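Local coordinates for putative polysaccharide biosynthesis protein with aminopeptidase-like domain (PDB 3K9T) that has an aminopeptidase-like fold and binds one zinc ion per subunit, yet is not expected to be a peptidase and may act in the biosynthesis of modified polysaccharides, at residues Gly17-Leu22 with Asp337-Ser342. Residues are numbered along the deposited sequence; the frame is centred on the assembly and turned at random.
Sequences GEIYNL and DGLADS
Leu339 reaches from one helix to two consecutive residues of another, Ile19 and Tyr20, a compact worked example of helix-to-helix packing through a single branched side chain. The setting is the aminopeptidase-like α/β fold, in which helix 12-26 and helix 336-355, far apart in sequence, pack against each other. The closest pair of CA atoms, those of Ile19 and Leu339, is 7.1 Å apart, and the side chains of Ile19, Tyr20 and Leu339 meet across this gap through apolar contacts, with no hydrogen bond between the two segments.

The fork of Leu339 divides the work. The bond from its CA to CB already points toward the facing helix, and a chi1 of -70° then sets CG, with its two methyls, beside the backbone N and anti to the carbonyl carbon. Leu339 CD2 meets the CG2 branch of Ile19 at 4.0 Å, the two side chains crossing at a slant rather than running alongside each other.

Ile19 is shared more widely: beyond Leu339 it touches Ala202 and Phe206 of helix 194-211 and Tyr343, one turn further along helix 336-355, so that the joint is part of a three-helix apolar cluster in which Ile19 and Leu339 are buried. The side chain of Leu339 is about 12 Å from that of Asp196, a zinc ligand, so the contact is not in the metal's first shell.

In Tyr20 the ring carbon CG stands anti to the backbone N (chi1 173°), which carries the phenol away from Leu339; its OH bonds with Glu24 and with a bound methylpentanediol, probably from the crystallisation liquor. The aromatic ring therefore takes no part in the touch, and the second methyl of the fork, Leu339 CD1, lies instead against the base of Tyr20, 4.2 Å from both its CB and its CA.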
loop_
_atom_site.group_PDB
_atom_site.type_symbol
_atom_site.label_atom_id
_atom_site.label_comp_id
_atom_site.label_asym_id
_atom_site.label_seq_id
_atom_site.Cartn_x
_atom_site.Cartn_y
_atom_site.Cartn_z
ATOM N N GLY A 17 -30.326 -14.417 -25.316
ATOM C CA GLY A 17 -30.799 -15.262 -26.385
ATOM C C GLY A 17 -30.729 -14.616 -27.745
ATOM O O GLY A 17 -30.315 -15.270 -28.689
ATOM N N GLU A 18 -31.126 -13.344 -27.844
ATOM C CA GLU A 18 -31.090 -12.578 -29.099
ATOM C C GLU A 18 -29.644 -12.347 -29.538
ATOM O O GLU A 18 -29.331 -12.341 -30.716
ATOM C CB GLU A 18 -31.815 -11.227 -28.926
ATOM C CG GLU A 18 -33.286 -11.340 -28.478
ATOM C CD GLU A 18 -34.021 -9.985 -28.373
ATOM O OE1 GLU A 18 -33.796 -9.332 -27.343
ATOM O OE2 GLU A 18 -34.794 -9.573 -29.298
ATOM N N ILE A 19 -28.760 -12.143 -28.551
ATOM C CA ILE A 19 -27.336 -11.942 -28.826
ATOM C C ILE A 19 -26.793 -13.249 -29.415
ATOM O O ILE A 19 -26.060 -13.221 -30.402
ATOM C CB ILE A 19 -26.515 -11.503 -27.585
ATOM C CG1 ILE A 19 -26.980 -10.122 -27.068
ATOM C CG2 ILE A 19 -25.034 -11.431 -27.919
ATOM C CD1 ILE A 19 -26.434 -9.759 -25.653
ATOM N N TYR A 20 -27.203 -14.392 -28.849
ATOM C CA TYR A 20 -26.777 -15.703 -29.366
ATOM C C TYR A 20 -27.188 -15.918 -30.841
ATOM O O TYR A 20 -26.383 -16.373 -31.677
ATOM C CB TYR A 20 -27.331 -16.867 -28.522
ATOM C CG TYR A 20 -27.001 -18.168 -29.198
ATOM C CD1 TYR A 20 -25.709 -18.693 -29.139
ATOM C CD2 TYR A 20 -27.925 -18.814 -29.989
ATOM C CE1 TYR A 20 -25.372 -19.847 -29.807
ATOM C CE2 TYR A 20 -27.595 -19.976 -30.651
ATOM C CZ TYR A 20 -26.315 -20.496 -30.566
ATOM O OH TYR A 20 -25.981 -21.670 -31.248
ATOM N N ASN A 21 -28.451 -15.593 -31.136
ATOM C CA ASN A 21 -29.017 -15.752 -32.474
ATOM C C ASN A 21 -28.275 -14.951 -33.546
ATOM O O ASN A 21 -28.147 -15.430 -34.681
ATOM C CB ASN A 21 -30.479 -15.377 -32.481
ATOM C CG ASN A 21 -31.347 -16.352 -31.702
ATOM O OD1 ASN A 21 -30.949 -17.484 -31.426
ATOM N ND2 ASN A 21 -32.567 -15.907 -31.344
ATOM N N LEU A 22 -27.802 -13.752 -33.180
ATOM C CA LEU A 22 -26.960 -12.935 -34.048
ATOM C C LEU A 22 -25.609 -13.637 -34.282
ATOM O O LEU A 22 -25.093 -13.671 -35.411
ATOM C CB LEU A 22 -26.746 -11.536 -33.439
ATOM C CG LEU A 22 -25.824 -10.527 -34.169
ATOM C CD1 LEU A 22 -26.124 -10.511 -35.676
ATOM C CD2 LEU A 22 -25.858 -9.078 -33.534
ATOM N N ASP A 337 -26.508 -17.441 -20.655
ATOM C CA ASP A 337 -26.425 -16.754 -19.370
ATOM C C ASP A 337 -25.158 -15.955 -19.271
ATOM O O ASP A 337 -25.129 -14.906 -18.621
ATOM C CB ASP A 337 -26.509 -17.766 -18.233
ATOM C CG ASP A 337 -27.899 -18.443 -18.157
ATOM O OD1 ASP A 337 -28.912 -17.737 -18.336
ATOM O OD2 ASP A 337 -27.974 -19.671 -17.944
ATOM N N GLY A 338 -24.123 -16.441 -19.951
ATOM C CA GLY A 338 -22.851 -15.740 -20.032
ATOM C C GLY A 338 -22.990 -14.476 -20.846
ATOM O O GLY A 338 -22.575 -13.388 -20.436
ATOM N N LEU A 339 -23.580 -14.629 -22.015
ATOM C CA LEU A 339 -23.871 -13.485 -22.871
ATOM C C LEU A 339 -24.811 -12.505 -22.162
ATOM O O LEU A 339 -24.542 -11.283 -22.110
ATOM C CB LEU A 339 -24.465 -13.967 -24.158
ATOM C CG LEU A 339 -23.470 -14.690 -25.048
ATOM C CD1 LEU A 339 -24.264 -15.564 -26.011
ATOM C CD2 LEU A 339 -22.530 -13.699 -25.770
ATOM N N ALA A 340 -25.871 -13.037 -21.562
ATOM C CA ALA A 340 -26.790 -12.218 -20.761
ATOM C C ALA A 340 -26.042 -11.454 -19.675
ATOM O O ALA A 340 -26.265 -10.254 -19.479
ATOM C CB ALA A 340 -27.875 -13.100 -20.124
ATOM N N ASP A 341 -25.148 -12.146 -18.974
ATOM C CA ASP A 341 -24.441 -11.525 -17.860
ATOM C C ASP A 341 -23.437 -10.483 -18.318
ATOM O O ASP A 341 -23.287 -9.436 -17.689
ATOM C CB ASP A 341 -23.733 -12.558 -16.997
ATOM C CG ASP A 341 -23.056 -11.930 -15.784
ATOM O OD1 ASP A 341 -23.755 -11.605 -14.801
ATOM O OD2 ASP A 341 -21.823 -11.754 -15.822
ATOM N N SER A 342 -22.705 -10.777 -19.377
ATOM C CA SER A 342 -21.791 -9.774 -19.929
ATOM C C SER A 342 -22.552 -8.503 -20.378
ATOM O O SER A 342 -22.113 -7.399 -20.162
ATOM C CB SER A 342 -21.013 -10.366 -21.089
ATOM O OG SER A 342 -20.235 -11.474 -20.660
#